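Local coordinates for appr-1-p processing domain protein (Thermus aquaticus Y51MC23, PDB 5M31), which belongs to the macro domain family, a compact alpha/beta fold in which helices pack against the two faces of a mixed beta sheet, at residues V110-I113 against Q114-R117; Q64-I67 against G68-F71. All coordinates share one frame; numbering follows the deposited sequence.

In the fold
Both contacts are local, and both belong to the macro domain. Contact 2 comes first along the chain. It is the tight turn between helix 50-61 and strand 71-74, and that strand is an outermost one of the sheet. Contact 1 is the C-terminal end of helix 99-116, at the surface of the molecule. Their centres are about 14 Å apart. They meet by packing: in one of the two conformers of Arg112, NH1 lies 3.3 Å from Ile70 O, so this approach is less certain. Arg112 and Leu116 of contact 1 also lie on Val72, the next residue after contact 2. Residues of both contacts pack against Phe85 of strand 83-88.

Contact 1. Residues V110-I113 against Q114-R117; sequences VCRI and QELR
Gln114 lays its side chain alongside that of Val110, one turn earlier, and both point the same way. Its OE1 comes 3.9 Å from Val110 CG1, a van der Waals contact. Its CG also rests against the carbonyl of Val110, with CG 3.4 Å from Val110 O. That carbonyl takes the helical bond from Gln114 N (3.0 Å). The next two bonds follow in step, from Glu115 N to Cys111 O and from Leu116 N to Arg112 O.

A charged pair lies on another side of the helix. Glu115 is extended beyond CG. Its CG passes 3.2 Å from Cys111 O before the carboxylate reaches Arg112. In the conformer given here, one of two, the Arg112 chain bends at chi2 and again at chi3 (-78°), which turns NE toward the acid. NE and Glu115 OE1 form a salt bridge, with the guanidinium and carboxylate planes 49° apart. The separation of NE and OE1 is 2.5 Å. This is very short, so the exact geometry of the pair is doubtful. Leu116 covers the carbonyl of Arg112, with CB 3.4 Å from Arg112 O.

Arg117 leaves the helix with a positive phi of 53° in a Schellman motif. Its N bonds to Gln114 O at 3.2 Å.

This is the C-terminal end of helix 99-116. Ile113 faces inward onto Phe85 and Val152, and onto Leu149, which Val110 and Gln114 also touch. Arg112 and Leu116 lie over Val72 of strand 71-74 and Phe85 of strand 83-88, with Leu116 also on Tyr83.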
loop_
_atom_site.group_PDB
_atom_site.type_symbol
_atom_site.label_atom_id
_atom_site.label_comp_id
_atom_site.label_asym_id
_atom_site.label_seq_id
_atom_site.Cartn_x
_atom_site.Cartn_y
_atom_site.Cartn_z
ATOM N N VAL A 110 -3.196 1.500 9.247
ATOM C CA VAL A 110 -4.327 1.748 10.110
ATOM C C VAL A 110 -4.367 3.221 10.484
ATOM O O VAL A 110 -5.431 3.884 10.329
ATOM C CB VAL A 110 -4.297 0.889 11.359
ATOM C CG1 VAL A 110 -5.318 1.338 12.406
ATOM C CG2 VAL A 110 -4.528 -0.557 10.948
ATOM N N CYS A 111 -3.231 3.775 10.902
ATOM C CA CYS A 111 -3.146 5.217 11.237
ATOM C C CYS A 111 -3.652 6.109 10.111
ATOM O O CYS A 111 -4.456 7.024 10.350
ATOM C CB CYS A 111 -1.719 5.602 11.556
ATOM S SG CYS A 111 -1.141 4.796 13.054
ATOM N N ARG A 112 -3.203 5.878 8.876
ATOM C CA ARG A 112 -3.538 6.789 7.770
ATOM C C ARG A 112 -4.995 6.625 7.368
ATOM O O ARG A 112 -5.642 7.603 7.003
ATOM C CB ARG A 112 -2.696 6.531 6.535
ATOM C CG ARG A 112 -1.272 7.085 6.548
ATOM C CD ARG A 112 -0.993 8.274 7.428
ATOM N NE ARG A 112 -1.437 9.551 6.875
ATOM C CZ ARG A 112 -0.784 10.243 5.937
ATOM N NH1 ARG A 112 0.419 9.870 5.571
ATOM N NH2 ARG A 112 -1.331 11.343 5.398
ATOM N N ILE A 113 -5.484 5.392 7.395
ATOM C CA ILE A 113 -6.923 5.123 7.094
ATOM C C ILE A 113 -7.777 5.929 8.063
ATOM O O ILE A 113 -8.750 6.664 7.641
ATOM C CB ILE A 113 -7.201 3.600 7.181
ATOM C CG1 ILE A 113 -6.539 2.896 5.984
ATOM C CG2 ILE A 113 -8.702 3.342 7.300
ATOM C CD1 ILE A 113 -6.592 1.396 6.126
ATOM N N GLN A 114 -7.432 5.869 9.337
ATOM C CA GLN A 114 -8.201 6.579 10.367
ATOM C C GLN A 114 -8.084 8.067 10.249
ATOM O O GLN A 114 -9.145 8.758 10.311
ATOM C CB GLN A 114 -7.867 5.979 11.748
ATOM C CG GLN A 114 -8.426 4.548 11.721
ATOM C CD GLN A 114 -8.496 3.819 13.028
ATOM O OE1 GLN A 114 -7.659 3.999 13.917
ATOM N NE2 GLN A 114 -9.534 2.928 13.150
ATOM N N GLU A 115 -6.879 8.588 10.037
ATOM C CA GLU A 115 -6.607 10.043 9.885
ATOM C C GLU A 115 -7.442 10.640 8.769
ATOM O O GLU A 115 -8.035 11.727 8.935
ATOM C CB GLU A 115 -5.130 10.336 9.563
ATOM C CG GLU A 115 -4.173 10.207 10.741
ATOM C CD GLU A 115 -2.711 10.169 10.380
ATOM O OE1 GLU A 115 -2.323 10.161 9.174
ATOM O OE2 GLU A 115 -1.892 9.943 11.300
ATOM N N LEU A 116 -7.510 9.909 7.661
ATOM C CA LEU A 116 -8.109 10.384 6.443
ATOM C C LEU A 116 -9.572 9.948 6.317
ATOM O O LEU A 116 -10.234 10.354 5.360
ATOM C CB LEU A 116 -7.314 9.937 5.224
ATOM C CG LEU A 116 -5.929 10.568 5.121
ATOM C CD1 LEU A 116 -5.047 9.842 4.135
ATOM C CD2 LEU A 116 -6.062 12.048 4.768
ATOM N N ARG A 117 -10.090 9.204 7.302
ATOM C CA ARG A 117 -11.482 8.720 7.302
ATOM C C ARG A 117 -11.781 7.982 5.987
ATOM O O ARG A 117 -12.878 8.073 5.411
ATOM C CB ARG A 117 -12.468 9.870 7.583
ATOM C CG ARG A 117 -11.982 10.764 8.730
ATOM C CD ARG A 117 -12.757 12.053 8.879
ATOM N NE ARG A 117 -12.159 12.867 9.939
ATOM C CZ ARG A 117 -12.596 14.074 10.315
ATOM N NH1 ARG A 117 -13.665 14.644 9.721
ATOM N NH2 ARG A 117 -11.983 14.714 11.324
#

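Contact 2. Residues Q64-I67 against G68-F71; sequences QVQI and GRIF
Arg69 sets CG anti to its backbone N (chi1 -170°) and stays extended as far as NE, which carries its guanidinium back along the residues before the turn. Gln66 turns CG beside its own backbone N (chi1 -53°), and its amide then meets that group. Arg69 NH1 gives a nearly straight hydrogen bond of 3.0 Å to Gln66 OE1. The oxygen lies in the guanidinium plane, at its edge, while NH1 sits above the plane of the Gln66 carbonyl. The backbone carbonyl of Gln64 covers one face of the same guanidinium. Gln64 O stands 3.2 Å above the plane, offset toward the rim, and is not hydrogen-bonded to NE.

The backbone makes a type II turn from Gln66 to Arg69. Arg69 N bonds to Gln66 O at 2.9 Å, and Gly68 takes the positive phi of the third turn position. Water 1 bridges the two arms, donating to Gln64 O (2.7 Å) and to Arg69 O (2.9 Å). Water 2 accepts from Gln64 NE2 and donates to Ile70 O.

The Gln64 amide stands almost perpendicular to the Phe71 ring (planes 89° apart), with NE2 at the ring edge, 3.8 Å from CD1 of Phe71. The other end of that amide, Gln64 OE1, is hydrogen-bonded to Arg62 NH2. Val65 CG2 packs 3.9 Å from Phe71 CB.

The turn joins helix 50-61 to strand 71-74. Gln64, Val65 and Phe71 lie on Ala59 of that helix, and Phe71 pairs by backbone bonds with Asn86 of strand 83-88. Ile67 reaches Pro88 of that strand and Tyr101 of helix 99-116, while Ile70 packs on Phe85, Phe87 and Leu109.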
loop_
_atom_site.group_PDB
_atom_site.type_symbol
_atom_site.label_atom_id
_atom_site.label_comp_id
_atom_site.label_asym_id
_atom_site.label_seq_id
_atom_site.Cartn_x
_atom_site.Cartn_y
_atom_site.Cartn_z
ATOM N N GLN A 64 11.232 11.776 3.583
ATOM C CA GLN A 64 9.953 11.624 4.196
ATOM C C GLN A 64 9.429 10.196 4.139
ATOM O O GLN A 64 8.467 9.850 4.852
ATOM C CB GLN A 64 8.992 12.583 3.496
ATOM C CG GLN A 64 7.558 12.600 3.983
ATOM C CD GLN A 64 6.752 13.671 3.260
ATOM O OE1 GLN A 64 7.325 14.583 2.601
ATOM N NE2 GLN A 64 5.432 13.624 3.428
ATOM N N VAL A 65 9.935 9.415 3.189
ATOM C CA VAL A 65 9.482 8.051 3.000
ATOM C C VAL A 65 10.399 7.087 3.709
ATOM O O VAL A 65 11.602 7.066 3.450
ATOM C CB VAL A 65 9.403 7.671 1.535
ATOM C CG1 VAL A 65 8.935 6.237 1.398
ATOM C CG2 VAL A 65 8.511 8.686 0.781
ATOM N N GLN A 66 9.867 6.448 4.734
ATOM C CA GLN A 66 10.650 5.579 5.600
ATOM C C GLN A 66 9.841 4.388 5.975
ATOM O O GLN A 66 8.617 4.376 5.859
ATOM C CB GLN A 66 11.050 6.325 6.874
ATOM C CG GLN A 66 11.742 7.642 6.637
ATOM C CD GLN A 66 11.844 8.443 7.902
ATOM O OE1 GLN A 66 10.840 8.985 8.406
ATOM N NE2 GLN A 66 13.025 8.482 8.462
ATOM N N ILE A 67 10.531 3.357 6.444
ATOM C CA ILE A 67 9.859 2.217 7.028
ATOM C C ILE A 67 8.914 2.681 8.164
ATOM O O ILE A 67 9.280 3.545 8.988
ATOM C CB ILE A 67 10.890 1.142 7.503
ATOM C CG1 ILE A 67 11.778 0.684 6.323
ATOM C CG2 ILE A 67 10.176 -0.015 8.154
ATOM C CD1 ILE A 67 11.083 0.141 5.072
ATOM N N GLY A 68 7.668 2.189 8.091
ATOM C CA GLY A 68 6.613 2.516 9.052
ATOM C C GLY A 68 6.029 3.873 8.835
ATOM O O GLY A 68 5.284 4.357 9.698
ATOM N N ARG A 69 6.315 4.504 7.682
ATOM C CA ARG A 69 5.840 5.864 7.405
ATOM C C ARG A 69 5.329 5.917 5.965
ATOM O O ARG A 69 6.044 6.230 5.049
ATOM C CB ARG A 69 6.883 6.900 7.749
ATOM C CG ARG A 69 6.450 8.352 7.735
ATOM C CD ARG A 69 7.562 9.256 8.048
ATOM N NE ARG A 69 7.130 10.627 7.871
ATOM C CZ ARG A 69 7.955 11.664 7.845
ATOM N NH1 ARG A 69 9.257 11.493 7.993
ATOM N NH2 ARG A 69 7.455 12.875 7.703
ATOM N N ILE A 70 4.036 5.609 5.813
ATOM C CA ILE A 70 3.376 5.611 4.521
ATOM C C ILE A 70 3.350 7.011 3.967
ATOM O O ILE A 70 2.986 7.988 4.673
ATOM C CB ILE A 70 1.935 5.064 4.658
ATOM C CG1 ILE A 70 2.043 3.571 5.031
ATOM C CG2 ILE A 70 1.122 5.289 3.378
ATOM C CD1 ILE A 70 0.771 2.909 5.428
ATOM N N PHE A 71 3.635 7.136 2.695
ATOM C CA PHE A 71 3.483 8.399 2.016
ATOM C C PHE A 71 2.177 8.398 1.228
ATOM O O PHE A 71 2.041 7.628 0.311
ATOM C CB PHE A 71 4.647 8.661 1.081
ATOM C CG PHE A 71 4.433 9.879 0.204
ATOM C CD1 PHE A 71 4.366 11.123 0.767
ATOM C CD2 PHE A 71 4.206 9.757 -1.188
ATOM C CE1 PHE A 71 4.066 12.246 0.002
ATOM C CE2 PHE A 71 3.959 10.892 -1.952
ATOM C CZ PHE A 71 3.875 12.121 -1.363
HETATM O O HOH W 1 6.001 8.996 4.196
HETATM O O HOH W 2 4.397 10.940 4.766
#